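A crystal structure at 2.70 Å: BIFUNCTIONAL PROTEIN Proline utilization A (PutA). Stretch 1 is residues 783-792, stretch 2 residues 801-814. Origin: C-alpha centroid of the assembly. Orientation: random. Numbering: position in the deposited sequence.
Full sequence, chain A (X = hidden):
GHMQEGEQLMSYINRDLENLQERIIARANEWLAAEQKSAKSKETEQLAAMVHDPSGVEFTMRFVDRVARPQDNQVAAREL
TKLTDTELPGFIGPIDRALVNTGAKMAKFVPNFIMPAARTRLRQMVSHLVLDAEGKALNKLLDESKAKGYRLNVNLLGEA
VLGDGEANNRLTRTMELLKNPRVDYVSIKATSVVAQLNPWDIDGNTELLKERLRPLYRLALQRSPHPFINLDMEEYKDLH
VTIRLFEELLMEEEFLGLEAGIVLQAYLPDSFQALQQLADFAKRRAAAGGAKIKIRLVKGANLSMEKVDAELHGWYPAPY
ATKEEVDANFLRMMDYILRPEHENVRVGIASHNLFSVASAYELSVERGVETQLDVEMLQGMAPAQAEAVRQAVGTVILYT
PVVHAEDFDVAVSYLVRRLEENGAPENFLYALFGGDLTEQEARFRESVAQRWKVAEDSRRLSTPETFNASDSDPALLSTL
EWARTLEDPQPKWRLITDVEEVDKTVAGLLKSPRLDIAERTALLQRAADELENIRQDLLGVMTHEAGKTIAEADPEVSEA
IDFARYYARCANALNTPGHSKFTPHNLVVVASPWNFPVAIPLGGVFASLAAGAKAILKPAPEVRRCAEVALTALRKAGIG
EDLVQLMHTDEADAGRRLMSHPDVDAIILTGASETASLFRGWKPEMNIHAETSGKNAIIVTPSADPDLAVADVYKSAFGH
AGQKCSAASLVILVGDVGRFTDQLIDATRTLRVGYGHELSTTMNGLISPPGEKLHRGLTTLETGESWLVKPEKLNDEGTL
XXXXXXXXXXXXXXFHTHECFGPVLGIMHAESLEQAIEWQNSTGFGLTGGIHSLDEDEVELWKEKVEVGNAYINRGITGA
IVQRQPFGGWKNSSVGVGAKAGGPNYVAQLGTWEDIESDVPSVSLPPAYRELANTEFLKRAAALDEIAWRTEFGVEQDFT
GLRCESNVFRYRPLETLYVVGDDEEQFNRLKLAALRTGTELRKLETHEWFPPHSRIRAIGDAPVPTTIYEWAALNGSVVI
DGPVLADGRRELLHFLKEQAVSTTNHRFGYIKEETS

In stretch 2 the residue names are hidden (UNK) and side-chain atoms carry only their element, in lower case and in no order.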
# COMPACT_ATOMS: atom_id res chain seq x y z
N THR A 783 -20.81 4.03 27.46
CA THR A 783 -21.44 2.97 28.23
C THR A 783 -21.36 1.63 27.51
O THR A 783 -21.48 1.55 26.29
CB THR A 783 -22.90 3.35 28.53
OG1 THR A 783 -22.97 4.77 28.63
CG2 THR A 783 -23.37 2.77 29.86
N GLY A 784 -21.13 0.57 28.29
CA GLY A 784 -21.00 -0.77 27.77
C GLY A 784 -19.69 -1.09 27.09
O GLY A 784 -19.40 -2.28 26.89
N GLU A 785 -18.87 -0.09 26.81
CA GLU A 785 -17.61 -0.25 26.08
C GLU A 785 -16.48 -0.60 27.04
O GLU A 785 -16.57 -0.42 28.25
CB GLU A 785 -17.30 1.04 25.30
CG GLU A 785 -18.44 1.43 24.32
CD GLU A 785 -18.16 2.68 23.50
OE1 GLU A 785 -17.30 3.49 23.92
OE2 GLU A 785 -18.79 2.85 22.42
N SER A 786 -15.40 -1.14 26.48
CA SER A 786 -14.20 -1.44 27.26
C SER A 786 -12.99 -1.22 26.37
O SER A 786 -13.08 -1.26 25.15
CB SER A 786 -14.24 -2.87 27.82
OG SER A 786 -14.73 -3.76 26.83
N TRP A 787 -11.84 -0.94 27.00
CA TRP A 787 -10.57 -0.87 26.28
C TRP A 787 -9.99 -2.27 26.16
O TRP A 787 -9.66 -2.89 27.17
CB TRP A 787 -9.55 0.03 26.99
CG TRP A 787 -9.76 1.50 26.90
CD1 TRP A 787 -9.95 2.36 27.94
CD2 TRP A 787 -9.77 2.31 25.71
NE1 TRP A 787 -10.09 3.66 27.47
CE2 TRP A 787 -9.99 3.65 26.11
CE3 TRP A 787 -9.63 2.02 24.34
CZ2 TRP A 787 -10.07 4.70 25.20
CZ3 TRP A 787 -9.71 3.08 23.43
CH2 TRP A 787 -9.93 4.39 23.86
N LEU A 788 -9.87 -2.77 24.92
CA LEU A 788 -9.04 -3.95 24.66
C LEU A 788 -7.57 -3.59 24.72
O LEU A 788 -6.73 -4.40 25.14
CB LEU A 788 -9.37 -4.56 23.30
CG LEU A 788 -10.75 -5.17 23.12
CD1 LEU A 788 -10.85 -5.76 21.73
CD2 LEU A 788 -10.99 -6.21 24.20
N VAL A 789 -7.23 -2.40 24.25
CA VAL A 789 -5.91 -1.80 24.42
C VAL A 789 -6.18 -0.34 24.74
O VAL A 789 -6.89 0.33 23.97
CB VAL A 789 -5.03 -1.94 23.16
CG1 VAL A 789 -3.71 -1.22 23.34
CG2 VAL A 789 -4.81 -3.40 22.78
N LYS A 790 -5.66 0.17 25.91
CA LYS A 790 -5.97 1.55 26.33
C LYS A 790 -4.82 2.48 25.95
O LYS A 790 -3.67 2.20 26.28
CB LYS A 790 -6.24 1.63 27.84
CG LYS A 790 -6.62 3.03 28.38
CD LYS A 790 -6.79 3.05 29.90
CE LYS A 790 -6.46 4.43 30.52
NZ LYS A 790 -7.62 5.33 30.85
N PRO A 791 -5.09 3.59 25.29
CA PRO A 791 -4.00 4.48 24.87
C PRO A 791 -3.27 5.01 26.09
O PRO A 791 -3.86 5.18 27.15
CB PRO A 791 -4.72 5.62 24.14
CG PRO A 791 -6.12 5.13 23.94
CD PRO A 791 -6.42 4.17 25.00
N GLU A 792 -1.97 5.24 25.95
CA GLU A 792 -1.18 5.82 27.02
C GLU A 792 -0.48 7.08 26.54
O GLU A 792 -0.05 7.16 25.39
CB GLU A 792 -0.17 4.82 27.57
CG GLU A 792 -0.77 3.83 28.56
CD GLU A 792 -0.39 2.38 28.25
OE1 GLU A 792 -1.22 1.48 28.52
OE2 GLU A 792 0.73 2.15 27.73
N UNK A 801 1.27 9.29 21.83
CA UNK A 801 0.22 8.48 22.43
C UNK A 801 0.27 7.07 21.86
O UNK A 801 0.30 6.90 20.63
c UNK A 801 -2.33 11.46 24.80
c UNK A 801 -3.73 9.48 26.08
c UNK A 801 -1.50 10.19 23.08
c UNK A 801 -3.03 11.78 25.95
c UNK A 801 -3.73 10.78 26.57
c UNK A 801 -1.18 9.07 22.20
c UNK A 801 -3.03 9.15 24.92
c UNK A 801 -2.31 10.16 24.27
n UNK A 801 -1.57 12.25 23.98
c UNK A 801 -1.07 11.48 22.95
N UNK A 802 0.23 6.07 22.73
CA UNK A 802 0.15 4.69 22.27
C UNK A 802 -1.27 4.44 21.74
O UNK A 802 -2.21 5.14 22.11
c UNK A 802 0.52 3.72 23.41
o UNK A 802 -0.60 3.14 24.08
N UNK A 803 -1.44 3.48 20.83
CA UNK A 803 -2.76 3.27 20.23
C UNK A 803 -3.71 2.59 21.20
O UNK A 803 -3.28 1.89 22.12
c UNK A 803 -2.48 2.34 19.05
c UNK A 803 -1.21 1.59 19.45
c UNK A 803 -0.42 2.53 20.32
N UNK A 804 -5.01 2.74 20.94
CA UNK A 804 -6.03 2.09 21.73
C UNK A 804 -7.09 1.44 20.87
O UNK A 804 -7.24 1.75 19.71
N UNK A 805 -7.83 0.51 21.46
CA UNK A 805 -8.92 -0.19 20.77
C UNK A 805 -10.12 -0.29 21.73
O UNK A 805 -10.03 -0.94 22.78
c UNK A 805 -9.66 -2.36 19.70
c UNK A 805 -6.77 -2.79 18.95
c UNK A 805 -8.49 -1.58 20.29
c UNK A 805 -7.33 -1.47 19.31
N UNK A 806 -11.23 0.38 21.38
CA UNK A 806 -12.53 0.21 22.04
C UNK A 806 -13.29 -0.97 21.48
O UNK A 806 -13.35 -1.16 20.25
c UNK A 806 -13.81 3.75 21.84
n UNK A 806 -13.22 4.99 22.29
c UNK A 806 -13.42 1.42 21.83
n UNK A 806 -15.03 5.60 23.54
n UNK A 806 -13.14 6.94 23.46
c UNK A 806 -12.85 2.67 22.21
c UNK A 806 -13.80 5.84 23.10
N UNK A 807 -13.96 -1.70 22.37
CA UNK A 807 -14.83 -2.81 22.03
C UNK A 807 -16.29 -2.45 22.34
O UNK A 807 -16.58 -1.67 23.26
o UNK A 807 -15.39 -5.38 21.09
o UNK A 807 -14.58 -6.41 22.85
c UNK A 807 -14.36 -4.06 22.80
c UNK A 807 -14.84 -5.37 22.21
N UNK A 808 -17.21 -3.05 21.57
CA UNK A 808 -18.65 -2.89 21.78
C UNK A 808 -19.12 -1.45 21.51
O UNK A 808 -20.01 -0.93 22.19
c UNK A 808 -18.80 -4.83 23.39
n UNK A 808 -18.14 -5.18 24.49
c UNK A 808 -19.04 -3.35 23.19
o UNK A 808 -19.14 -5.66 22.54
N UNK A 809 -18.52 -0.81 20.52
CA UNK A 809 -18.98 0.51 20.08
C UNK A 809 -20.34 0.34 19.42
O UNK A 809 -20.49 -0.41 18.45
c UNK A 809 -17.96 1.15 19.13
c UNK A 809 -18.56 2.33 18.42
c UNK A 809 -16.73 1.58 19.89
N UNK A 810 -21.40 1.06 19.98
CA UNK A 810 -22.74 0.74 19.48
C UNK A 810 -23.19 1.75 18.43
O UNK A 810 -22.73 2.90 18.44
n UNK A 810 -26.62 -3.00 19.04
c UNK A 810 -23.55 -0.41 21.66
c UNK A 810 -23.74 0.72 20.65
c UNK A 810 -23.77 -1.79 21.02
n UNK A 810 -25.03 -1.89 20.29
n UNK A 810 -24.72 -4.11 19.71
c UNK A 810 -25.46 -3.00 19.68
N UNK A 811 -24.11 1.38 17.53
CA UNK A 811 -24.55 2.32 16.48
C UNK A 811 -25.25 3.54 17.06
O UNK A 811 -26.21 3.43 17.82
c UNK A 811 -26.04 0.45 16.60
c UNK A 811 -25.53 1.48 15.65
c UNK A 811 -24.84 0.10 17.45
N UNK A 812 -24.79 4.72 16.65
CA UNK A 812 -25.34 5.96 17.14
C UNK A 812 -24.68 6.47 18.39
O UNK A 812 -24.99 7.59 18.83
N UNK A 813 -23.78 5.67 18.99
CA UNK A 813 -22.94 6.13 20.07
C UNK A 813 -22.01 7.25 19.59
O UNK A 813 -21.84 7.48 18.40
c UNK A 813 -22.10 4.97 20.63
o UNK A 813 -20.79 4.94 20.07
N UNK A 814 -21.38 7.91 20.56
CA UNK A 814 -20.53 9.06 20.22
C UNK A 814 -19.38 8.65 19.31
O UNK A 814 -19.10 9.32 18.31
n UNK A 814 -18.45 12.98 20.56
c UNK A 814 -16.71 9.98 21.38
c UNK A 814 -15.38 10.35 21.25
c UNK A 814 -19.14 10.92 21.15
c UNK A 814 -15.02 11.65 20.88
c UNK A 814 -20.03 9.75 21.49
c UNK A 814 -19.55 12.18 20.80
c UNK A 814 -17.70 10.94 21.12
c UNK A 814 -15.97 12.61 20.62
c UNK A 814 -17.31 12.25 20.74

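Position 801 carries one carbon, then fused five- and six-membered rings holding eight carbons and one nitrogen. A carbon of the six-membered ring, at the ring edge, lies 4.0 Å from Pro 791 CB. This is Trp 801.

Position 802 has one carbon and one oxygen. The oxygen accepts a hydrogen bond from Glu 792 N at 3.1 Å, and the backbone N of 802 donates to Glu 792 O at 2.9 Å. This is Ser 802.

Position 803 has three carbons closing a ring onto its own N. Its CB points away, but its O lies 3.4 Å from Val 789 CG1. This is Pro 803.

Position 804 has no side-chain atoms. An ideal CB would sit 2.5 Å from Pro 791 CG, a clash. This is Gly 804.

Position 805 has four carbons, forked at the first, with one arm two carbons long. The short arm lies by Leu 788 and the tip of the long arm by Val 789. This is Ile 805: CG2 is 4.1 Å from Leu 788 CD1, and CD1 is 4.3 Å from Val 789 CG2.

Position 806 has three carbons, a nitrogen, then a carbon carrying two more nitrogens. One terminal nitrogen is 3.1 Å from Glu 785 OE1, a hydrogen-bonded salt bridge. This is Arg 806; its CG also lies 3.4 Å from Trp 787 CZ3.

Position 807 has two carbons, the second carrying two oxygens. Its CB lies 3.8 Å from Leu 788 CG. The carboxylate identifies Asp 807.

Position 808 has two carbons, the second carrying one oxygen and one nitrogen. Its CB is 3.9 Å from Gly 784 O. The amide gives Asn 808.

Position 809 has one carbon carrying two others. One of the outer carbons is 3.5 Å from Glu 785 OE2. This is Val 809.

Position 810 repeats the side chain of Arg 806, but its end leads away: Arg 810.

Position 811 closes three carbons onto N and makes no contact: Pro 811.

Position 812 has no side-chain atoms and no contact. Its phi of 89° suits Gly 812.

Position 813 has one carbon and one oxygen, the latter 3.7 Å from Glu 785 OE2. This is Ser 813.

Position 814 has a carbon and fused rings with one nitrogen, beyond contact: Trp 814.

The contact is antiparallel pairing with a bulge. Asp 807 N donates to Ser 786 O at 2.9 Å. Ile 805 O accepts from Leu 788 N at 2.8 Å and weakly from Val 789 N at 3.5 Å, as the register shifts by one. Ile 805 N returns a bond to Val 789 O at 2.7 Å.

Stretch 2 801-814: WSPGIRDNVRPGSW
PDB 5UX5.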